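Local coordinates for protein dihydropteroate synthase (Xanthomonas albilineans, PDB 6Q62) that probably condenses para-aminobenzoate with 6-hydroxymethyl-7,8-dihydropterin diphosphate to give 7,8-dihydropteroate, a magnesium-dependent step of folate biosynthesis, at residues Thr102-Pro105 with Glu106-Arg109; Glu165-Arg168 with Phe169-Arg173; Val46-Gly49 with Leu50-Glu54. All blocks are in the same frame, centred on the assembly; numbering follows the deposited sequence.

Contact 1. Residues Thr102-Pro105 with Glu106-Arg109; sequences TFKP and EVMR
Thr102 and Val107 meet where the chain leaves strand 98-101 of the TIM barrel and winds into helix 105-114, with Lys104 at the N-cap position and Pro105 in the first turn. An ST turn shapes the way in: Lys104 N donates to Thr102 OG1 at 3.2 Å, almost straight at 168°. The same hydroxyl oxygen lies against the valine, 3.4 Å from Val107 CB. With chi1 of -174°, Thr102 turns OG1 away from its own N and leaves CG2 to reach the thioether chain, 3.7 Å from Met108 CG. The extended methionine then runs back along the entry loop and sets its methyl, Met108 CE, 3.7 Å from Phe103 C.

The backbone takes over at Lys104 O, which accepts from Met108 N at 2.9 Å and, weakly, from Val107 N. One residue on, Arg109 N bonds to Pro105 O at 3.0 Å, so the helical pattern is under way from its first turn. Glu106 bends at chi2 (89°) and folds its carboxylate back beside the proline ring, OE1 resting 3.6 Å from Pro105 CD.

Helix 76-93 flanks one side: Val107 packs on Val76 and Val83, and Glu79 of that helix makes a hydrogen bond with Thr102 OG1 and a salt bridge with Lys104, whose ammonium also pairs with Glu65. Helix 130-137 flanks another, taking Met108 on Ala130 and Val134 and pairing Arg109 with Asp132 and Asp136, while Met108 also rests on Ile119 of strand 118-121.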
ATOM      1  N   THR A 102      23.841  14.803  -2.863  1.00  7.85           N
ATOM      2  CA  THR A 102      24.772  15.513  -3.749  1.00  7.82           C
ATOM      3  C   THR A 102      25.836  14.541  -4.244  1.00 13.22           C
ATOM      4  O   THR A 102      26.109  13.551  -3.558  1.00 11.30           O
ATOM      5  CB  THR A 102      25.425  16.679  -3.000  1.00  9.88           C
ATOM      6  OG1 THR A 102      26.227  17.448  -3.924  1.00 11.25           O
ATOM      7  CG2 THR A 102      26.299  16.228  -1.800  1.00  9.79           C
ATOM      8  N   PHE A 103      26.447  14.836  -5.398  1.00 10.86           N
ATOM      9  CA  PHE A 103      27.578  14.049  -5.880  1.00  9.94           C
ATOM     10  C   PHE A 103      28.860  14.891  -5.807  1.00 13.23           C
ATOM     11  O   PHE A 103      29.925  14.401  -6.191  1.00 12.55           O
ATOM     12  CB  PHE A 103      27.370  13.529  -7.320  1.00 12.46           C
ATOM     13  CG  PHE A 103      27.031  14.555  -8.363  1.00 15.05           C
ATOM     14  CD1 PHE A 103      28.033  15.287  -8.999  1.00 20.93           C
ATOM     15  CD2 PHE A 103      25.717  14.754  -8.754  1.00 19.28           C
ATOM     16  CE1 PHE A 103      27.711  16.255  -9.965  1.00 22.03           C
ATOM     17  CE2 PHE A 103      25.400  15.703  -9.740  1.00 22.88           C
ATOM     18  CZ  PHE A 103      26.400  16.442 -10.334  1.00 19.98           C
ATOM     19  N   LYS A 104      28.763  16.150  -5.328  1.00  9.65           N
ATOM     20  CA  LYS A 104      29.917  17.060  -5.316  1.00  8.01           C
ATOM     21  C   LYS A 104      30.632  17.079  -3.992  1.00 11.27           C
ATOM     22  O   LYS A 104      30.007  17.418  -2.982  1.00  8.82           O
ATOM     23  CB  LYS A 104      29.471  18.475  -5.721  1.00 11.55           C
ATOM     24  CG  LYS A 104      28.851  18.532  -7.113  1.00 16.52           C
ATOM     25  CD  LYS A 104      28.523  19.987  -7.482  1.00 19.01           C
ATOM     26  CE  LYS A 104      27.842  20.137  -8.822  1.00 24.62           C
ATOM     27  NZ  LYS A 104      26.381  19.958  -8.676  1.00 24.68           N
ATOM     28  N   PRO A 105      31.955  16.768  -3.967  1.00 11.28           N
ATOM     29  CA  PRO A 105      32.679  16.754  -2.688  1.00 11.01           C
ATOM     30  C   PRO A 105      32.636  18.043  -1.919  1.00 12.67           C
ATOM     31  O   PRO A 105      32.605  17.995  -0.700  1.00 12.10           O
ATOM     32  CB  PRO A 105      34.115  16.383  -3.060  1.00 13.66           C
ATOM     33  CG  PRO A 105      34.189  16.520  -4.547  1.00 18.38           C
ATOM     34  CD  PRO A 105      32.814  16.332  -5.079  1.00 13.61           C
ATOM     35  N   GLU A 106      32.635  19.200  -2.607  1.00 11.61           N
ATOM     36  CA  GLU A 106      32.603  20.496  -1.921  1.00 12.15           C
ATOM     37  C   GLU A 106      31.282  20.624  -1.190  1.00 12.57           C
ATOM     38  O   GLU A 106      31.252  21.164  -0.090  1.00 12.76           O
ATOM     39  CB  GLU A 106      32.727  21.668  -2.942  1.00 15.02           C
ATOM     40  CG  GLU A 106      33.940  21.614  -3.861  1.00 22.11           C
ATOM     41  CD  GLU A 106      33.820  20.874  -5.188  1.00 34.26           C
ATOM     42  OE1 GLU A 106      32.986  19.945  -5.312  1.00 18.13           O
ATOM     43  OE2 GLU A 106      34.595  21.216  -6.106  1.00 24.67           O
ATOM     44  N   VAL A 107      30.169  20.114  -1.784  1.00 10.02           N
ATOM     45  CA  VAL A 107      28.847  20.188  -1.141  1.00  9.22           C
ATOM     46  C   VAL A 107      28.815  19.191   0.005  1.00 11.52           C
ATOM     47  O   VAL A 107      28.297  19.516   1.071  1.00 10.70           O
ATOM     48  CB  VAL A 107      27.691  19.949  -2.146  1.00 11.73           C
ATOM     49  CG1 VAL A 107      26.324  20.075  -1.450  1.00 11.61           C
ATOM     50  CG2 VAL A 107      27.782  20.946  -3.316  1.00 11.44           C
ATOM     51  N   MET A 108      29.407  18.001  -0.180  1.00  8.42           N
ATOM     52  CA  MET A 108      29.459  17.011   0.902  1.00  7.69           C
ATOM     53  C   MET A 108      30.138  17.593   2.139  1.00 11.38           C
ATOM     54  O   MET A 108      29.599  17.496   3.238  1.00 10.18           O
ATOM     55  CB  MET A 108      30.218  15.749   0.455  1.00  9.78           C
ATOM     56  CG  MET A 108      29.583  15.055  -0.720  1.00 10.58           C
ATOM     57  SD  MET A 108      30.574  13.598  -1.146  1.00 11.47           S
ATOM     58  CE  MET A 108      29.813  13.135  -2.662  1.00  7.78           C
ATOM     59  N   ARG A 109      31.333  18.213   1.956  1.00  8.92           N
ATOM     60  CA  ARG A 109      32.062  18.794   3.090  1.00  8.80           C
ATOM     61  C   ARG A 109      31.309  19.928   3.746  1.00 11.89           C
ATOM     62  O   ARG A 109      31.207  19.973   4.974  1.00 12.54           O
ATOM     63  CB  ARG A 109      33.449  19.268   2.634  1.00  8.97           C
ATOM     64  CG  ARG A 109      34.348  18.120   2.186  1.00 12.39           C
ATOM     65  CD  ARG A 109      35.731  18.660   1.876  1.00 14.63           C
ATOM     66  NE  ARG A 109      36.652  17.608   1.450  1.00 19.84           N
ATOM     67  CZ  ARG A 109      37.419  16.906   2.273  1.00 21.08           C
ATOM     68  NH1 ARG A 109      37.329  17.077   3.593  1.00 18.42           N
ATOM     69  NH2 ARG A 109      38.246  16.002   1.796  1.00 19.47           N
TER

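Contact 2. Residues Glu165-Arg168 with Phe169-Arg173; sequences EVHR and FLVER
His167 turns its ring away from its own backbone N (chi1 -176°), which sets the imidazole next to Val171, one turn on, where Val171 carries CG2 beside its own N. CE1 of His167 and CG2 of Val171 end 3.8 Å apart. This is the i to i+4 packing of an alpha helix, here the barrel's helix 162-179, and three more pairs follow the same spacing.

On the inward side Val166 and Leu170 lie side by side and point the same way, with Val166 CG1 3.8 Å from Leu170 CD1. Both are buried: Val166 also touches His145, and Leu170 reaches Leu212 of helix 209-212, which His167 touches too. Phe169 sets its ring edge-to-face with that of His145, and Arg173, one turn later, lays CG over a face of the phenyl ring while its NE bonds to the carbonyl of Ala124.

Beneath the side chains the backbone is regular alpha helix. Glu165, Val166, His167 and Arg168 each give their carbonyl to the amide four residues on; the bond from Glu172 N to Arg168 O is the straightest, at 170°.

The outer side carries charge. Arg168 and Glu172 travel side by side, their guanidinium and carboxylate planes 46° apart. They stop short of a salt bridge, with Arg168 NE 4.3 Å from Glu172 OE2; the carboxylate oxygen instead sits closer to the aliphatic stem, 3.6 Å from Arg168 CG.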
ATOM      1  N   GLU A 165      24.219  -6.806 -13.537  1.00 16.58           N
ATOM      2  CA  GLU A 165      24.995  -5.591 -13.822  1.00 16.16           C
ATOM      3  C   GLU A 165      24.954  -4.601 -12.654  1.00 18.05           C
ATOM      4  O   GLU A 165      26.001  -4.083 -12.251  1.00 16.55           O
ATOM      5  CB  GLU A 165      24.554  -4.959 -15.143  1.00 17.65           C
ATOM      6  CG  GLU A 165      25.116  -5.731 -16.326  1.00 34.47           C
ATOM      7  CD  GLU A 165      24.571  -5.383 -17.696  1.00 55.17           C
ATOM      8  OE1 GLU A 165      24.673  -4.203 -18.103  1.00 55.79           O
ATOM      9  OE2 GLU A 165      24.072  -6.305 -18.381  1.00 46.76           O
ATOM     10  N   VAL A 166      23.749  -4.357 -12.094  1.00 15.29           N
ATOM     11  CA  VAL A 166      23.610  -3.490 -10.917  1.00 12.86           C
ATOM     12  C   VAL A 166      24.355  -4.086  -9.728  1.00 15.84           C
ATOM     13  O   VAL A 166      25.105  -3.364  -9.080  1.00 16.08           O
ATOM     14  CB  VAL A 166      22.131  -3.148 -10.583  1.00 14.74           C
ATOM     15  CG1 VAL A 166      22.009  -2.486  -9.209  1.00 14.67           C
ATOM     16  CG2 VAL A 166      21.514  -2.250 -11.648  1.00 14.11           C
ATOM     17  N   HIS A 167      24.211  -5.409  -9.477  1.00 14.37           N
ATOM     18  CA  HIS A 167      24.921  -6.100  -8.386  1.00 14.45           C
ATOM     19  C   HIS A 167      26.439  -5.920  -8.551  1.00 15.53           C
ATOM     20  O   HIS A 167      27.115  -5.575  -7.598  1.00 13.46           O
ATOM     21  CB  HIS A 167      24.567  -7.614  -8.396  1.00 16.89           C
ATOM     22  CG  HIS A 167      25.160  -8.426  -7.283  1.00 21.82           C
ATOM     23  ND1 HIS A 167      26.446  -8.927  -7.362  1.00 24.30           N
ATOM     24  CD2 HIS A 167      24.584  -8.893  -6.152  1.00 24.77           C
ATOM     25  CE1 HIS A 167      26.631  -9.636  -6.261  1.00 24.08           C
ATOM     26  NE2 HIS A 167      25.539  -9.651  -5.504  1.00 25.11           N
ATOM     27  N   ARG A 168      26.954  -6.160  -9.764  1.00 13.12           N
ATOM     28  CA  ARG A 168      28.387  -6.075 -10.065  1.00 12.81           C
ATOM     29  C   ARG A 168      28.890  -4.653  -9.796  1.00 13.27           C
ATOM     30  O   ARG A 168      29.910  -4.497  -9.133  1.00 13.46           O
ATOM     31  CB  ARG A 168      28.632  -6.469 -11.540  1.00 17.44           C
ATOM     32  CG  ARG A 168      30.111  -6.476 -11.951  1.00 33.67           C
ATOM     33  CD  ARG A 168      30.287  -7.048 -13.349  1.00 52.38           C
ATOM     34  NE  ARG A 168      30.021  -6.063 -14.403  1.00 73.71           N
ATOM     35  CZ  ARG A 168      29.287  -6.291 -15.492  1.00 92.92           C
ATOM     36  NH1 ARG A 168      28.707  -7.472 -15.676  1.00 82.03           N
ATOM     37  NH2 ARG A 168      29.110  -5.333 -16.392  1.00 81.61           N
ATOM     38  N   PHE A 169      28.142  -3.622 -10.273  1.00 11.05           N
ATOM     39  CA  PHE A 169      28.510  -2.227 -10.039  1.00 11.25           C
ATOM     40  C   PHE A 169      28.592  -1.913  -8.535  1.00 15.12           C
ATOM     41  O   PHE A 169      29.535  -1.268  -8.094  1.00 14.46           O
ATOM     42  CB  PHE A 169      27.536  -1.285 -10.743  1.00 12.57           C
ATOM     43  CG  PHE A 169      27.782   0.183 -10.469  1.00 13.95           C
ATOM     44  CD1 PHE A 169      28.651   0.919 -11.263  1.00 17.29           C
ATOM     45  CD2 PHE A 169      27.135   0.833  -9.416  1.00 15.84           C
ATOM     46  CE1 PHE A 169      28.855   2.295 -11.029  1.00 17.64           C
ATOM     47  CE2 PHE A 169      27.323   2.203  -9.196  1.00 17.24           C
ATOM     48  CZ  PHE A 169      28.191   2.925 -10.000  1.00 16.06           C
ATOM     49  N   LEU A 170      27.585  -2.341  -7.754  1.00 14.59           N
ATOM     50  CA  LEU A 170      27.564  -2.058  -6.303  1.00 13.42           C
ATOM     51  C   LEU A 170      28.670  -2.759  -5.542  1.00 18.68           C
ATOM     52  O   LEU A 170      29.224  -2.159  -4.623  1.00 17.67           O
ATOM     53  CB  LEU A 170      26.177  -2.341  -5.715  1.00 13.64           C
ATOM     54  CG  LEU A 170      25.105  -1.388  -6.305  1.00 15.35           C
ATOM     55  CD1 LEU A 170      23.705  -1.833  -5.918  1.00 14.56           C
ATOM     56  CD2 LEU A 170      25.370   0.079  -5.904  1.00 14.68           C
ATOM     57  N   VAL A 171      29.046  -4.002  -5.941  1.00 17.16           N
ATOM     58  CA  VAL A 171      30.180  -4.712  -5.333  1.00 15.97           C
ATOM     59  C   VAL A 171      31.460  -3.854  -5.582  1.00 16.47           C
ATOM     60  O   VAL A 171      32.206  -3.570  -4.648  1.00 15.56           O
ATOM     61  CB  VAL A 171      30.308  -6.138  -5.937  1.00 20.52           C
ATOM     62  CG1 VAL A 171      31.680  -6.750  -5.668  1.00 19.75           C
ATOM     63  CG2 VAL A 171      29.212  -7.050  -5.406  1.00 20.71           C
ATOM     64  N   GLU A 172      31.664  -3.412  -6.839  1.00 14.51           N
ATOM     65  CA  GLU A 172      32.800  -2.544  -7.239  1.00 15.06           C
ATOM     66  C   GLU A 172      32.862  -1.245  -6.426  1.00 14.77           C
ATOM     67  O   GLU A 172      33.932  -0.865  -5.969  1.00 16.65           O
ATOM     68  CB  GLU A 172      32.710  -2.195  -8.722  1.00 16.18           C
ATOM     69  CG  GLU A 172      33.065  -3.369  -9.615  1.00 30.52           C
ATOM     70  CD  GLU A 172      32.683  -3.256 -11.078  1.00 52.33           C
ATOM     71  OE1 GLU A 172      32.116  -2.215 -11.485  1.00 35.48           O
ATOM     72  OE2 GLU A 172      32.943  -4.232 -11.818  1.00 54.22           O
ATOM     73  N   ARG A 173      31.707  -0.593  -6.202  1.00 11.51           N
ATOM     74  CA  ARG A 173      31.701   0.661  -5.443  1.00 10.58           C
ATOM     75  C   ARG A 173      31.907   0.439  -3.951  1.00 13.42           C
ATOM     76  O   ARG A 173      32.573   1.257  -3.319  1.00 13.41           O
ATOM     77  CB  ARG A 173      30.439   1.496  -5.726  1.00  8.09           C
ATOM     78  CG  ARG A 173      30.239   1.854  -7.198  1.00 12.45           C
ATOM     79  CD  ARG A 173      31.490   2.474  -7.855  1.00 14.21           C
ATOM     80  NE  ARG A 173      31.966   3.666  -7.126  1.00 12.31           N
ATOM     81  CZ  ARG A 173      33.216   4.117  -7.184  1.00 23.05           C
ATOM     82  NH1 ARG A 173      33.567   5.208  -6.516  1.00 14.42           N
ATOM     83  NH2 ARG A 173      34.122   3.484  -7.919  1.00 14.81           N
TER

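Contact 3. Residues Val46-Gly49 with Leu50-Glu54; sequences VAHG and LRLAE
The His48 ring meets two residues of the next turn of helix 41-54, Leu52 over a face and Arg51 at an edge. Leu52 CG makes a CH-pi contact, 4.2 Å from the ring centroid and 19° off the ring normal, displaced toward the rim; Leu52 CD1 comes 3.7 Å from His48 NE2. Arg51 bends at chi3 (69°), which carries its guanidinium back to the imidazole, the two planes 55° apart. Its NH2 lies close to the ring plane.

Holding these groups in place is the alpha-helical backbone, in which Leu52 N donates to His48 O and Arg51 N to Ala47 O. At Gly49 the pattern continues, Gly49 O taking Ala53 N at 2.9 Å. Arg51 has a stronger partner further along, a salt bridge from NH1 to Glu55.

Another side of the helix is apolar. Val46 and Leu50 turn toward helix 76-93, both touching Leu90, and Ala53 meets Leu96. The helix is the connection of a beta-alpha-beta unit between parallel barrel strands 21-27 and 59-63. On this apolar side Val46 and Leu50 touch only lightly, Val46 CG1 standing 4.3 Å from Leu50 CD1.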
ATOM      1  N   VAL A  46      12.305  24.117   4.218  1.00  9.03           N
ATOM      2  CA  VAL A  46      12.394  23.896   5.664  1.00  9.32           C
ATOM      3  C   VAL A  46      11.002  23.504   6.172  1.00 12.80           C
ATOM      4  O   VAL A  46      10.872  22.480   6.829  1.00 10.80           O
ATOM      5  CB  VAL A  46      12.988  25.108   6.412  1.00 12.73           C
ATOM      6  CG1 VAL A  46      12.826  24.977   7.924  1.00 12.31           C
ATOM      7  CG2 VAL A  46      14.468  25.297   6.044  1.00 11.73           C
ATOM      8  N   ALA A  47       9.960  24.274   5.819  1.00 10.76           N
ATOM      9  CA  ALA A  47       8.592  23.934   6.243  1.00 11.97           C
ATOM     10  C   ALA A  47       8.198  22.526   5.759  1.00 13.97           C
ATOM     11  O   ALA A  47       7.572  21.767   6.507  1.00 12.00           O
ATOM     12  CB  ALA A  47       7.609  24.974   5.720  1.00 12.67           C
ATOM     13  N   HIS A  48       8.585  22.158   4.524  1.00 10.73           N
ATOM     14  CA  HIS A  48       8.290  20.820   4.024  1.00 10.92           C
ATOM     15  C   HIS A  48       9.006  19.719   4.838  1.00 12.14           C
ATOM     16  O   HIS A  48       8.362  18.736   5.217  1.00 10.70           O
ATOM     17  CB  HIS A  48       8.610  20.716   2.518  1.00 12.63           C
ATOM     18  CG  HIS A  48       8.138  19.435   1.913  1.00 17.21           C
ATOM     19  ND1 HIS A  48       6.795  19.085   1.928  1.00 19.82           N
ATOM     20  CD2 HIS A  48       8.835  18.451   1.301  1.00 19.87           C
ATOM     21  CE1 HIS A  48       6.729  17.904   1.331  1.00 19.28           C
ATOM     22  NE2 HIS A  48       7.923  17.473   0.956  1.00 19.21           N
ATOM     23  N   GLY A  49      10.293  19.908   5.143  1.00  9.18           N
ATOM     24  CA  GLY A  49      11.042  18.952   5.961  1.00  7.60           C
ATOM     25  C   GLY A  49      10.435  18.826   7.354  1.00 10.80           C
ATOM     26  O   GLY A  49      10.311  17.711   7.869  1.00 10.52           O
ATOM     27  N   LEU A  50       9.950  19.944   7.923  1.00 10.77           N
ATOM     28  CA  LEU A  50       9.295  19.890   9.249  1.00 11.40           C
ATOM     29  C   LEU A  50       7.989  19.098   9.193  1.00 14.83           C
ATOM     30  O   LEU A  50       7.707  18.312  10.108  1.00 14.24           O
ATOM     31  CB  LEU A  50       9.033  21.287   9.800  1.00 11.22           C
ATOM     32  CG  LEU A  50      10.260  22.111  10.198  1.00 16.51           C
ATOM     33  CD1 LEU A  50       9.845  23.485  10.677  1.00 17.17           C
ATOM     34  CD2 LEU A  50      11.089  21.416  11.259  1.00 17.66           C
ATOM     35  N   ARG A  51       7.240  19.236   8.085  1.00 10.82           N
ATOM     36  CA  ARG A  51       5.985  18.492   7.870  1.00 10.49           C
ATOM     37  C   ARG A  51       6.301  16.995   7.747  1.00 12.20           C
ATOM     38  O   ARG A  51       5.622  16.174   8.355  1.00 12.51           O
ATOM     39  CB  ARG A  51       5.238  18.994   6.618  1.00 13.69           C
ATOM     40  CG  ARG A  51       3.957  18.206   6.368  1.00 20.50           C
ATOM     41  CD  ARG A  51       3.018  18.806   5.358  1.00 33.52           C
ATOM     42  NE  ARG A  51       3.534  18.771   3.990  1.00 40.88           N
ATOM     43  CZ  ARG A  51       3.347  17.772   3.131  1.00 58.52           C
ATOM     44  NH1 ARG A  51       2.677  16.690   3.496  1.00 43.61           N
ATOM     45  NH2 ARG A  51       3.825  17.852   1.901  1.00 46.64           N
ATOM     46  N   LEU A  52       7.374  16.639   7.010  1.00  9.72           N
ATOM     47  CA  LEU A  52       7.757  15.232   6.883  1.00  9.35           C
ATOM     48  C   LEU A  52       8.198  14.627   8.218  1.00 12.03           C
ATOM     49  O   LEU A  52       7.888  13.458   8.494  1.00  9.36           O
ATOM     50  CB  LEU A  52       8.810  15.035   5.779  1.00  9.40           C
ATOM     51  CG  LEU A  52       8.383  15.461   4.360  1.00 11.96           C
ATOM     52  CD1 LEU A  52       9.411  14.999   3.346  1.00 12.18           C
ATOM     53  CD2 LEU A  52       6.971  14.945   3.989  1.00 12.68           C
ATOM     54  N   ALA A  53       8.925  15.398   9.047  1.00  9.95           N
ATOM     55  CA  ALA A  53       9.293  14.946  10.387  1.00 11.68           C
ATOM     56  C   ALA A  53       7.996  14.690  11.184  1.00 14.07           C
ATOM     57  O   ALA A  53       7.874  13.631  11.782  1.00 13.99           O
ATOM     58  CB  ALA A  53      10.132  15.985  11.107  1.00 12.40           C
ATOM     59  N   GLU A  54       7.025  15.617  11.142  1.00 11.30           N
ATOM     60  CA  GLU A  54       5.737  15.428  11.845  1.00 12.09           C
ATOM     61  C   GLU A  54       5.005  14.171  11.365  1.00 14.70           C
ATOM     62  O   GLU A  54       4.328  13.520  12.164  1.00 14.75           O
ATOM     63  CB  GLU A  54       4.810  16.635  11.626  1.00 13.70           C
ATOM     64  CG  GLU A  54       5.218  17.919  12.312  1.00 24.44           C
ATOM     65  CD  GLU A  54       4.451  19.131  11.802  1.00 53.12           C
ATOM     66  OE1 GLU A  54       3.441  18.948  11.079  1.00 56.52           O
ATOM     67  OE2 GLU A  54       4.866  20.269  12.117  1.00 51.16           O
TER

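Along the chain the order is contact 3, contact 1, contact 2, all in one TIM barrel. Contacts 3 and 2 lie wholly on helices, 41-54 and 162-179, while contact 1 is the strand-to-helix turn that starts helix 105-114. None touches another. Measured centre to centre, contacts 1 and 2 are 22 Å apart, contacts 1 and 3 are 23 Å apart, and contacts 2 and 3, on opposite sides of the chain's centre, are 34 Å apart. Helix 76-93 lies between contacts 3 and 1 and packs against both. The parallel strands they surround hold 6-chloroguanine in their pocket; the side chains of Phe103 and Leu170 are each about 10 Å from that ligand.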